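Local structure of cytochrome P450 (CYP102L1) (Mycobacterium phage Adler, 6N6Q) at residues 67-80 with 348-360. The protein binds a haem b group and probably works as a monooxygenase of the cytochrome P450 superfamily, encoded by a bacteriophage. Sequence-based numbering, arbitrary orientation.
Sequences LIEEINNPQLWEKN and YFRQAKQDTTIGE. With HEM (protoporphyrin IX containing Fe), chain E; CAC (cacodylate ion), chain F.
The indole of W77 lies between A352 and I71: A352 sets its CB 3.9 Å from the centroid of the six-membered ring, 10° off the normal, a CH-pi contact, and I71 CD1 sits over the opposite face, toward its rim. F365 meets this indole edge-to-face. The guanidinium of R350 has the backbone of E78 over one face and I71 at its edge, where NH1 gives an in-plane bond of 2.7 Å to I71 O on a lone pair; bends at chi2 (-136°) and chi3 (91°) turn it back to this helix-end carbonyl. N72 OD1 lies at the edge of the Y348 ring and takes a bond from OH (2.6 Å), which comes in from the side of the carbonyl, tilted from its plane.

Strand 77-79 runs antiparallel to 348-352, as an edge strand of the P450 beta domain's mixed sheet, with E78 and Q351 as its hydrogen-bonded pair. On the same pair, the side-chain amide of Q351 works at both ends: NE2 gives to E78 OE2 (2.8 Å) on its anti side, and OE1 accepts from N80 ND2 (2.8 Å). Farther along, G359 N bonds E70 OE1 (2.7 Å).

K79 NZ reaches haem O2A (2.9 Å), probably stabilising this propionate's negative charge; a water accepting from F349 N lies within hydrogen-bonding reach of O2A and N80 O, and may contribute.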
ATOM      1  N   LEU A  67       0.239 -20.975 -13.204  1.00 56.28           N
ATOM      2  CA  LEU A  67       0.765 -20.020 -14.175  1.00 59.57           C
ATOM      3  C   LEU A  67       1.441 -18.841 -13.486  1.00 60.84           C
ATOM      4  O   LEU A  67       2.504 -18.388 -13.926  1.00 59.73           O
ATOM      5  CB  LEU A  67      -0.357 -19.534 -15.093  1.00 57.16           C
ATOM      6  CG  LEU A  67      -0.875 -20.531 -16.131  1.00 57.48           C
ATOM      7  CD1 LEU A  67      -2.105 -19.982 -16.830  1.00 58.04           C
ATOM      8  CD2 LEU A  67       0.214 -20.852 -17.138  1.00 57.38           C
ATOM      9  N   ILE A  68       0.847 -18.336 -12.402  1.00 52.47           N
ATOM     10  CA  ILE A  68       1.389 -17.153 -11.739  1.00 56.13           C
ATOM     11  C   ILE A  68       2.761 -17.444 -11.145  1.00 59.58           C
ATOM     12  O   ILE A  68       3.688 -16.634 -11.270  1.00 61.25           O
ATOM     13  CB  ILE A  68       0.405 -16.638 -10.671  1.00 56.40           C
ATOM     14  CG1 ILE A  68      -0.764 -15.907 -11.331  1.00 50.69           C
ATOM     15  CG2 ILE A  68       1.111 -15.726  -9.681  1.00 51.09           C
ATOM     16  CD1 ILE A  68      -1.793 -15.402 -10.350  1.00 48.10           C
ATOM     17  N   GLU A  69       2.923 -18.600 -10.495  1.00 56.80           N
ATOM     18  CA  GLU A  69       4.214 -18.918  -9.894  1.00 61.62           C
ATOM     19  C   GLU A  69       5.307 -19.100 -10.939  1.00 59.40           C
ATOM     20  O   GLU A  69       6.485 -18.903 -10.623  1.00 63.29           O
ATOM     21  CB  GLU A  69       4.101 -20.163  -9.009  1.00 58.84           C
ATOM     22  CG  GLU A  69       3.488 -21.376  -9.674  1.00 72.14           C
ATOM     23  CD  GLU A  69       3.147 -22.470  -8.674  1.00 87.33           C
ATOM     24  OE1 GLU A  69       3.392 -22.264  -7.465  1.00 87.55           O
ATOM     25  OE2 GLU A  69       2.636 -23.530  -9.092  1.00 84.20           O
ATOM     26  N   GLU A  70       4.947 -19.462 -12.173  1.00 61.91           N
ATOM     27  CA  GLU A  70       5.919 -19.417 -13.260  1.00 58.10           C
ATOM     28  C   GLU A  70       6.265 -17.978 -13.621  1.00 57.06           C
ATOM     29  O   GLU A  70       7.424 -17.667 -13.916  1.00 58.55           O
ATOM     30  CB  GLU A  70       5.380 -20.160 -14.483  1.00 60.69           C
ATOM     31  CG  GLU A  70       5.415 -21.673 -14.367  1.00 68.79           C
ATOM     32  CD  GLU A  70       4.760 -22.360 -15.552  1.00 78.60           C
ATOM     33  OE1 GLU A  70       3.518 -22.296 -15.669  1.00 73.35           O
ATOM     34  OE2 GLU A  70       5.488 -22.955 -16.373  1.00 79.69           O
ATOM     35  N   ILE A  71       5.268 -17.090 -13.602  1.00 57.86           N
ATOM     36  CA  ILE A  71       5.510 -15.676 -13.873  1.00 57.60           C
ATOM     37  C   ILE A  71       6.377 -15.058 -12.784  1.00 55.04           C
ATOM     38  O   ILE A  71       7.192 -14.167 -13.056  1.00 56.28           O
ATOM     39  CB  ILE A  71       4.167 -14.932 -14.026  1.00 59.76           C
ATOM     40  CG1 ILE A  71       3.365 -15.510 -15.193  1.00 57.83           C
ATOM     41  CG2 ILE A  71       4.386 -13.447 -14.240  1.00 51.75           C
ATOM     42  CD1 ILE A  71       3.978 -15.233 -16.548  1.00 54.80           C
ATOM     43  N   ASN A  72       6.235 -15.523 -11.543  1.00 51.22           N
ATOM     44  CA  ASN A  72       7.026 -15.014 -10.430  1.00 51.63           C
ATOM     45  C   ASN A  72       8.421 -15.629 -10.354  1.00 55.39           C
ATOM     46  O   ASN A  72       9.082 -15.496  -9.316  1.00 62.40           O
ATOM     47  CB  ASN A  72       6.287 -15.242  -9.108  1.00 50.86           C
ATOM     48  CG  ASN A  72       5.006 -14.435  -9.009  1.00 49.40           C
ATOM     49  OD1 ASN A  72       4.818 -13.455  -9.730  1.00 48.06           O
ATOM     50  ND2 ASN A  72       4.119 -14.842  -8.108  1.00 52.41           N
ATOM     51  N   ASN A  73       8.884 -16.295 -11.405  1.00 50.03           N
ATOM     52  CA  ASN A  73      10.219 -16.881 -11.393  1.00 55.61           C
ATOM     53  C   ASN A  73      11.262 -15.796 -11.636  1.00 58.23           C
ATOM     54  O   ASN A  73      11.211 -15.124 -12.672  1.00 60.42           O
ATOM     55  CB  ASN A  73      10.339 -17.970 -12.448  1.00 57.04           C
ATOM     56  CG  ASN A  73      11.727 -18.568 -12.504  1.00 59.55           C
ATOM     57  OD1 ASN A  73      12.576 -18.125 -13.276  1.00 68.92           O
ATOM     58  ND2 ASN A  73      11.971 -19.577 -11.675  1.00 71.16           N
ATOM     59  N   PRO A  74      12.221 -15.602 -10.727  1.00 58.18           N
ATOM     60  CA  PRO A  74      13.160 -14.479 -10.881  1.00 55.75           C
ATOM     61  C   PRO A  74      14.169 -14.662 -12.004  1.00 58.85           C
ATOM     62  O   PRO A  74      14.714 -13.661 -12.485  1.00 62.43           O
ATOM     63  CB  PRO A  74      13.854 -14.417  -9.515  1.00 54.14           C
ATOM     64  CG  PRO A  74      13.771 -15.814  -8.998  1.00 61.25           C
ATOM     65  CD  PRO A  74      12.463 -16.366  -9.492  1.00 55.06           C
ATOM     66  N   GLN A  75      14.439 -15.894 -12.438  1.00 64.13           N
ATOM     67  CA  GLN A  75      15.420 -16.098 -13.498  1.00 63.47           C
ATOM     68  C   GLN A  75      14.863 -15.755 -14.874  1.00 64.81           C
ATOM     69  O   GLN A  75      15.606 -15.261 -15.730  1.00 62.02           O
ATOM     70  CB  GLN A  75      15.926 -17.542 -13.490  1.00 66.65           C
ATOM     71  CG  GLN A  75      16.839 -17.888 -12.321  1.00 66.42           C
ATOM     72  CD  GLN A  75      16.079 -18.125 -11.033  1.00 71.61           C
ATOM     73  OE1 GLN A  75      14.855 -18.264 -11.036  1.00 76.19           O
ATOM     74  NE2 GLN A  75      16.801 -18.176  -9.920  1.00 75.81           N
ATOM     75  N   LEU A  76      13.574 -16.000 -15.105  1.00 60.67           N
ATOM     76  CA  LEU A  76      12.972 -15.778 -16.414  1.00 61.11           C
ATOM     77  C   LEU A  76      12.192 -14.475 -16.516  1.00 57.74           C
ATOM     78  O   LEU A  76      12.179 -13.860 -17.587  1.00 63.75           O
ATOM     79  CB  LEU A  76      12.043 -16.943 -16.774  1.00 64.11           C
ATOM     80  CG  LEU A  76      12.692 -18.321 -16.914  1.00 66.63           C
ATOM     81  CD1 LEU A  76      11.674 -19.348 -17.392  1.00 62.65           C
ATOM     82  CD2 LEU A  76      13.884 -18.264 -17.858  1.00 63.08           C
ATOM     83  N   TRP A  77      11.543 -14.036 -15.441  1.00 51.23           N
ATOM     84  CA  TRP A  77      10.718 -12.840 -15.469  1.00 53.44           C
ATOM     85  C   TRP A  77      11.233 -11.814 -14.468  1.00 57.35           C
ATOM     86  O   TRP A  77      12.015 -12.128 -13.566  1.00 59.14           O
ATOM     87  CB  TRP A  77       9.250 -13.172 -15.171  1.00 49.15           C
ATOM     88  CG  TRP A  77       8.621 -14.074 -16.186  1.00 56.12           C
ATOM     89  CD1 TRP A  77       8.806 -15.420 -16.312  1.00 51.41           C
ATOM     90  CD2 TRP A  77       7.701 -13.697 -17.217  1.00 58.32           C
ATOM     91  NE1 TRP A  77       8.061 -15.903 -17.358  1.00 53.71           N
ATOM     92  CE2 TRP A  77       7.372 -14.865 -17.931  1.00 53.44           C
ATOM     93  CE3 TRP A  77       7.119 -12.485 -17.604  1.00 49.79           C
ATOM     94  CZ2 TRP A  77       6.493 -14.859 -19.012  1.00 52.36           C
ATOM     95  CZ3 TRP A  77       6.249 -12.478 -18.679  1.00 51.93           C
ATOM     96  CH2 TRP A  77       5.942 -13.658 -19.370  1.00 51.75           C
ATOM     97  N   GLU A  78      10.777 -10.575 -14.639  1.00 49.26           N
ATOM     98  CA  GLU A  78      11.177  -9.471 -13.781  1.00 49.95           C
ATOM     99  C   GLU A  78      10.063  -8.432 -13.778  1.00 50.96           C
ATOM    100  O   GLU A  78       9.062  -8.565 -14.488  1.00 52.42           O
ATOM    101  CB  GLU A  78      12.507  -8.869 -14.243  1.00 49.66           C
ATOM    102  CG  GLU A  78      12.454  -8.257 -15.629  1.00 52.06           C
ATOM    103  CD  GLU A  78      13.791  -7.700 -16.069  1.00 58.67           C
ATOM    104  OE1 GLU A  78      14.811  -8.037 -15.434  1.00 62.34           O
ATOM    105  OE2 GLU A  78      13.819  -6.925 -17.048  1.00 57.01           O
ATOM    106  N   LYS A  79      10.246  -7.387 -12.974  1.00 47.42           N
ATOM    107  CA  LYS A  79       9.218  -6.366 -12.833  1.00 42.27           C
ATOM    108  C   LYS A  79       9.038  -5.583 -14.126  1.00 48.58           C
ATOM    109  O   LYS A  79      10.010  -5.188 -14.777  1.00 46.89           O
ATOM    110  CB  LYS A  79       9.563  -5.404 -11.694  1.00 45.35           C
ATOM    111  CG  LYS A  79       8.906  -4.033 -11.841  1.00 45.25           C
ATOM    112  CD  LYS A  79       8.607  -3.378 -10.508  1.00 47.36           C
ATOM    113  CE  LYS A  79       7.791  -2.110 -10.712  1.00 42.87           C
ATOM    114  NZ  LYS A  79       7.238  -1.578  -9.436  1.00 43.09           N
ATOM    115  N   ASN A  80       7.780  -5.360 -14.495  1.00 47.08           N
ATOM    116  CA  ASN A  80       7.422  -4.489 -15.603  1.00 45.91           C
ATOM    117  C   ASN A  80       6.776  -3.226 -15.054  1.00 48.41           C
ATOM    118  O   ASN A  80       5.814  -3.300 -14.282  1.00 50.09           O
ATOM    119  CB  ASN A  80       6.464  -5.190 -16.570  1.00 47.36           C
ATOM    120  CG  ASN A  80       5.998  -4.277 -17.689  1.00 44.76           C
ATOM    121  OD1 ASN A  80       4.876  -3.766 -17.665  1.00 39.49           O
ATOM    122  ND2 ASN A  80       6.864  -4.059 -18.674  1.00 39.70           N
ATOM    123  N   TYR A 348       0.323  -6.787  -9.970  1.00 46.55           N
ATOM    124  CA  TYR A 348       1.582  -6.229 -10.433  1.00 47.30           C
ATOM    125  C   TYR A 348       1.848  -6.712 -11.852  1.00 54.83           C
ATOM    126  O   TYR A 348       1.287  -7.711 -12.309  1.00 48.00           O
ATOM    127  CB  TYR A 348       2.745  -6.611  -9.505  1.00 43.45           C
ATOM    128  CG  TYR A 348       2.817  -8.087  -9.189  1.00 46.80           C
ATOM    129  CD1 TYR A 348       2.108  -8.623  -8.121  1.00 45.24           C
ATOM    130  CD2 TYR A 348       3.598  -8.943  -9.952  1.00 51.39           C
ATOM    131  CE1 TYR A 348       2.172  -9.969  -7.827  1.00 45.86           C
ATOM    132  CE2 TYR A 348       3.669 -10.292  -9.664  1.00 52.36           C
ATOM    133  CZ  TYR A 348       2.954 -10.800  -8.601  1.00 51.55           C
ATOM    134  OH  TYR A 348       3.019 -12.143  -8.312  1.00 57.61           O
ATOM    135  N   PHE A 349       2.715  -5.983 -12.547  1.00 48.41           N
ATOM    136  CA  PHE A 349       3.050  -6.269 -13.934  1.00 50.68           C
ATOM    137  C   PHE A 349       4.436  -6.892 -14.009  1.00 51.81           C
ATOM    138  O   PHE A 349       5.382  -6.390 -13.393  1.00 49.93           O
ATOM    139  CB  PHE A 349       2.992  -5.000 -14.784  1.00 42.88           C
ATOM    140  CG  PHE A 349       1.596  -4.516 -15.051  1.00 51.08           C
ATOM    141  CD1 PHE A 349       0.862  -5.032 -16.110  1.00 46.34           C
ATOM    142  CD2 PHE A 349       1.017  -3.546 -14.249  1.00 41.15           C
ATOM    143  CE1 PHE A 349      -0.424  -4.588 -16.362  1.00 45.48           C
ATOM    144  CE2 PHE A 349      -0.268  -3.100 -14.495  1.00 44.41           C
ATOM    145  CZ  PHE A 349      -0.989  -3.621 -15.553  1.00 46.70           C
ATOM    146  N   ARG A 350       4.550  -7.981 -14.765  1.00 41.38           N
ATOM    147  CA  ARG A 350       5.820  -8.655 -14.970  1.00 46.74           C
ATOM    148  C   ARG A 350       6.161  -8.664 -16.452  1.00 42.94           C
ATOM    149  O   ARG A 350       5.288  -8.521 -17.310  1.00 44.56           O
ATOM    150  CB  ARG A 350       5.786 -10.088 -14.427  1.00 43.06           C
ATOM    151  CG  ARG A 350       5.441 -10.180 -12.950  1.00 46.42           C
ATOM    152  CD  ARG A 350       6.359 -11.155 -12.243  1.00 43.41           C
ATOM    153  NE  ARG A 350       7.547 -10.501 -11.707  1.00 50.84           N
ATOM    154  CZ  ARG A 350       8.692 -11.125 -11.452  1.00 55.16           C
ATOM    155  NH1 ARG A 350       8.811 -12.423 -11.702  1.00 47.94           N
ATOM    156  NH2 ARG A 350       9.721 -10.451 -10.957  1.00 52.79           N
ATOM    157  N   GLN A 351       7.449  -8.826 -16.745  1.00 44.63           N
ATOM    158  CA  GLN A 351       7.930  -8.863 -18.119  1.00 53.74           C
ATOM    159  C   GLN A 351       8.964  -9.969 -18.252  1.00 51.97           C
ATOM    160  O   GLN A 351       9.627 -10.342 -17.280  1.00 53.49           O
ATOM    161  CB  GLN A 351       8.530  -7.516 -18.552  1.00 51.07           C
ATOM    162  CG  GLN A 351       9.806  -7.141 -17.826  1.00 46.85           C
ATOM    163  CD  GLN A 351      10.277  -5.742 -18.158  1.00 51.60           C
ATOM    164  OE1 GLN A 351       9.500  -4.904 -18.615  1.00 50.20           O
ATOM    165  NE2 GLN A 351      11.558  -5.480 -17.930  1.00 51.04           N
ATOM    166  N   ALA A 352       9.088 -10.501 -19.467  1.00 52.99           N
ATOM    167  CA  ALA A 352       9.953 -11.643 -19.725  1.00 57.19           C
ATOM    168  C   ALA A 352      11.380 -11.177 -19.986  1.00 60.25           C
ATOM    169  O   ALA A 352      11.615 -10.326 -20.851  1.00 54.37           O
ATOM    170  CB  ALA A 352       9.432 -12.452 -20.913  1.00 54.67           C
ATOM    171  N   LYS A 353      12.330 -11.738 -19.234  1.00 51.40           N
ATOM    172  CA  LYS A 353      13.733 -11.396 -19.442  1.00 59.84           C
ATOM    173  C   LYS A 353      14.278 -12.030 -20.714  1.00 67.27           C
ATOM    174  O   LYS A 353      15.221 -11.502 -21.315  1.00 65.18           O
ATOM    175  CB  LYS A 353      14.563 -11.828 -18.233  1.00 57.61           C
ATOM    176  CG  LYS A 353      14.153 -11.155 -16.935  1.00 58.49           C
ATOM    177  CD  LYS A 353      14.784 -11.824 -15.724  1.00 57.73           C
ATOM    178  CE  LYS A 353      16.292 -11.656 -15.710  1.00 55.81           C
ATOM    179  NZ  LYS A 353      16.903 -12.339 -14.537  1.00 60.79           N
ATOM    180  N   GLN A 354      13.710 -13.161 -21.130  1.00 73.37           N
ATOM    181  CA  GLN A 354      14.108 -13.854 -22.346  1.00 66.49           C
ATOM    182  C   GLN A 354      12.853 -14.362 -23.039  1.00 70.55           C
ATOM    183  O   GLN A 354      11.741 -14.247 -22.517  1.00 69.34           O
ATOM    184  CB  GLN A 354      15.055 -15.027 -22.049  1.00 64.18           C
ATOM    185  CG  GLN A 354      16.121 -14.740 -21.004  1.00 83.74           C
ATOM    186  CD  GLN A 354      16.684 -16.003 -20.384  1.00 90.49           C
ATOM    187  OE1 GLN A 354      17.008 -16.032 -19.195  1.00 90.09           O
ATOM    188  NE2 GLN A 354      16.805 -17.056 -21.186  1.00 77.92           N
ATOM    189  N   ASP A 355      13.035 -14.934 -24.226  1.00 68.86           N
ATOM    190  CA  ASP A 355      11.950 -15.655 -24.880  1.00 60.11           C
ATOM    191  C   ASP A 355      11.682 -16.932 -24.097  1.00 62.51           C
ATOM    192  O   ASP A 355      12.540 -17.819 -24.036  1.00 72.98           O
ATOM    193  CB  ASP A 355      12.305 -15.971 -26.330  1.00 65.32           C
ATOM    194  CG  ASP A 355      12.747 -14.746 -27.103  1.00 79.47           C
ATOM    195  OD1 ASP A 355      13.047 -13.713 -26.466  1.00 80.66           O
ATOM    196  OD2 ASP A 355      12.791 -14.816 -28.350  1.00 76.76           O
ATOM    197  N   THR A 356      10.509 -17.026 -23.475  1.00 58.05           N
ATOM    198  CA  THR A 356      10.168 -18.178 -22.653  1.00 61.52           C
ATOM    199  C   THR A 356       8.731 -18.591 -22.933  1.00 54.64           C
ATOM    200  O   THR A 356       8.031 -17.992 -23.757  1.00 54.63           O
ATOM    201  CB  THR A 356      10.349 -17.888 -21.157  1.00 64.38           C
ATOM    202  OG1 THR A 356       9.566 -16.744 -20.790  1.00 59.18           O
ATOM    203  CG2 THR A 356      11.813 -17.639 -20.821  1.00 65.18           C
ATOM    204  N   THR A 357       8.300 -19.641 -22.237  1.00 58.32           N
ATOM    205  CA  THR A 357       6.928 -20.123 -22.260  1.00 62.76           C
ATOM    206  C   THR A 357       6.530 -20.493 -20.841  1.00 61.95           C
ATOM    207  O   THR A 357       7.351 -21.003 -20.074  1.00 68.09           O
ATOM    208  CB  THR A 357       6.759 -21.351 -23.174  1.00 66.05           C
ATOM    209  OG1 THR A 357       7.464 -22.465 -22.614  1.00 64.95           O
ATOM    210  CG2 THR A 357       7.292 -21.075 -24.577  1.00 54.50           C
ATOM    211  N   ILE A 358       5.273 -20.233 -20.489  1.00 62.58           N
ATOM    212  CA  ILE A 358       4.754 -20.655 -19.193  1.00 63.27           C
ATOM    213  C   ILE A 358       3.837 -21.851 -19.405  1.00 69.86           C
ATOM    214  O   ILE A 358       3.659 -22.318 -20.534  1.00 63.17           O
ATOM    215  CB  ILE A 358       4.023 -19.510 -18.469  1.00 61.93           C
ATOM    216  CG1 ILE A 358       2.987 -18.865 -19.391  1.00 66.49           C
ATOM    217  CG2 ILE A 358       5.020 -18.480 -17.960  1.00 58.28           C
ATOM    218  CD1 ILE A 358       2.165 -17.787 -18.721  1.00 63.67           C
ATOM    219  N   GLY A 359       3.256 -22.360 -18.323  1.00 84.23           N
ATOM    220  CA  GLY A 359       2.359 -23.494 -18.423  1.00 79.24           C
ATOM    221  C   GLY A 359       3.050 -24.787 -18.801  1.00 86.37           C
ATOM    222  O   GLY A 359       3.903 -25.285 -18.061  1.00 94.19           O
ATOM    223  N   GLU A 360       2.691 -25.337 -19.960  1.00 85.01           N
ATOM    224  CA  GLU A 360       3.183 -26.631 -20.420  1.00 88.21           C
ATOM    225  C   GLU A 360       3.742 -26.523 -21.832  1.00 83.54           C
ATOM    226  O   GLU A 360       3.579 -27.425 -22.660  1.00 89.61           O
ATOM    227  CB  GLU A 360       2.077 -27.684 -20.355  1.00 91.36           C
ATOM    228  CG  GLU A 360       0.845 -27.368 -21.209  1.00 96.24           C
ATOM    229  CD  GLU A 360      -0.155 -26.459 -20.513  1.00 97.81           C
ATOM    230  OE1 GLU A 360      -1.364 -26.770 -20.551  1.00 98.57           O
ATOM    231  OE2 GLU A 360       0.262 -25.436 -19.929  1.00 87.98           O
TER
HETATM  232  CHA HEM E 501       6.438  -2.109  -3.815  1.00 46.16           C
HETATM  233  CHB HEM E 501       2.236  -3.464  -1.783  1.00 48.28           C
HETATM  234  CHC HEM E 501       3.174  -0.614   2.047  1.00 46.27           C
HETATM  235  CHD HEM E 501       6.964   1.268  -0.342  1.00 41.66           C
HETATM  236  C1A HEM E 501       5.235  -2.754  -3.602  1.00 43.26           C
HETATM  237  C2A HEM E 501       4.620  -3.758  -4.451  1.00 48.03           C
HETATM  238  C3A HEM E 501       3.467  -4.127  -3.891  1.00 44.22           C
HETATM  239  C4A HEM E 501       3.298  -3.377  -2.662  1.00 45.94           C
HETATM  240  CMA HEM E 501       2.487  -5.171  -4.463  1.00 42.76           C
HETATM  241  CAA HEM E 501       5.183  -4.308  -5.779  1.00 42.25           C
HETATM  242  CBA HEM E 501       4.743  -3.383  -6.911  1.00 45.18           C
HETATM  243  CGA HEM E 501       5.110  -3.968  -8.251  1.00 51.00           C
HETATM  244  O1A HEM E 501       5.586  -5.133  -8.299  1.00 51.99           O
HETATM  245  O2A HEM E 501       4.925  -3.265  -9.277  1.00 42.86           O
HETATM  246  C1B HEM E 501       2.151  -2.857  -0.544  1.00 48.92           C
HETATM  247  C2B HEM E 501       1.146  -3.124   0.466  1.00 54.61           C
HETATM  248  C3B HEM E 501       1.402  -2.336   1.530  1.00 48.98           C
HETATM  249  C4B HEM E 501       2.580  -1.547   1.218  1.00 51.71           C
HETATM  250  CMB HEM E 501       0.009  -4.154   0.275  1.00 37.77           C
HETATM  251  CAB HEM E 501       0.648  -2.209   2.881  1.00 48.91           C
HETATM  252  CBB HEM E 501      -0.459  -2.885   3.213  1.00 49.45           C
HETATM  253  C1C HEM E 501       4.299   0.133   1.763  1.00 43.20           C
HETATM  254  C2C HEM E 501       4.974   1.056   2.653  1.00 53.44           C
HETATM  255  C3C HEM E 501       6.017   1.583   2.011  1.00 49.43           C
HETATM  256  C4C HEM E 501       6.054   1.012   0.669  1.00 43.63           C
HETATM  257  CMC HEM E 501       4.565   1.391   4.104  1.00 42.38           C
HETATM  258  CAC HEM E 501       6.973   2.617   2.654  1.00 47.73           C
HETATM  259  CBC HEM E 501       8.037   3.118   2.018  1.00 54.44           C
HETATM  260  C1D HEM E 501       7.165   0.518  -1.485  1.00 45.12           C
HETATM  261  C2D HEM E 501       8.210   0.716  -2.474  1.00 44.80           C
HETATM  262  C3D HEM E 501       8.066  -0.213  -3.427  1.00 40.40           C
HETATM  263  C4D HEM E 501       6.925  -1.040  -3.085  1.00 42.97           C
HETATM  264  CMD HEM E 501       9.298   1.812  -2.433  1.00 33.94           C
HETATM  265  CAD HEM E 501       8.960  -0.381  -4.677  1.00 40.48           C
HETATM  266  CBD HEM E 501      10.193  -1.209  -4.330  1.00 32.48           C
HETATM  267  CGD HEM E 501      11.018  -1.455  -5.568  1.00 45.02           C
HETATM  268  O1D HEM E 501      12.265  -1.581  -5.444  1.00 44.89           O
HETATM  269  O2D HEM E 501      10.436  -1.520  -6.683  1.00 43.81           O
HETATM  270  NA  HEM E 501       4.395  -2.550  -2.522  1.00 49.98           N
HETATM  271  NB  HEM E 501       3.006  -1.893  -0.049  1.00 48.44           N
HETATM  272  NC  HEM E 501       4.988   0.135   0.566  1.00 47.62           N
HETATM  273  ND  HEM E 501       6.403  -0.563  -1.895  1.00 45.97           N
HETATM  274 FE   HEM E 501       4.616  -1.115  -1.032  1.00 54.90          FE
HETATM  275 AS   CAC F 502      13.072  -1.742 -18.072  0.75 67.01          AS
HETATM  276  O1  CAC F 502      14.580  -1.222 -17.405  0.75 59.41           O
HETATM  277  O2  CAC F 502      11.716  -2.155 -17.085  0.75 58.08           O
HETATM  278  C1  CAC F 502      12.516  -0.410 -19.337  0.75 52.32           C
HETATM  279  C2  CAC F 502      13.450  -3.212 -19.242  0.75 64.09           C
HETATM  280  O   HOH W   1       4.080  -3.784 -11.773  1.00 44.71           O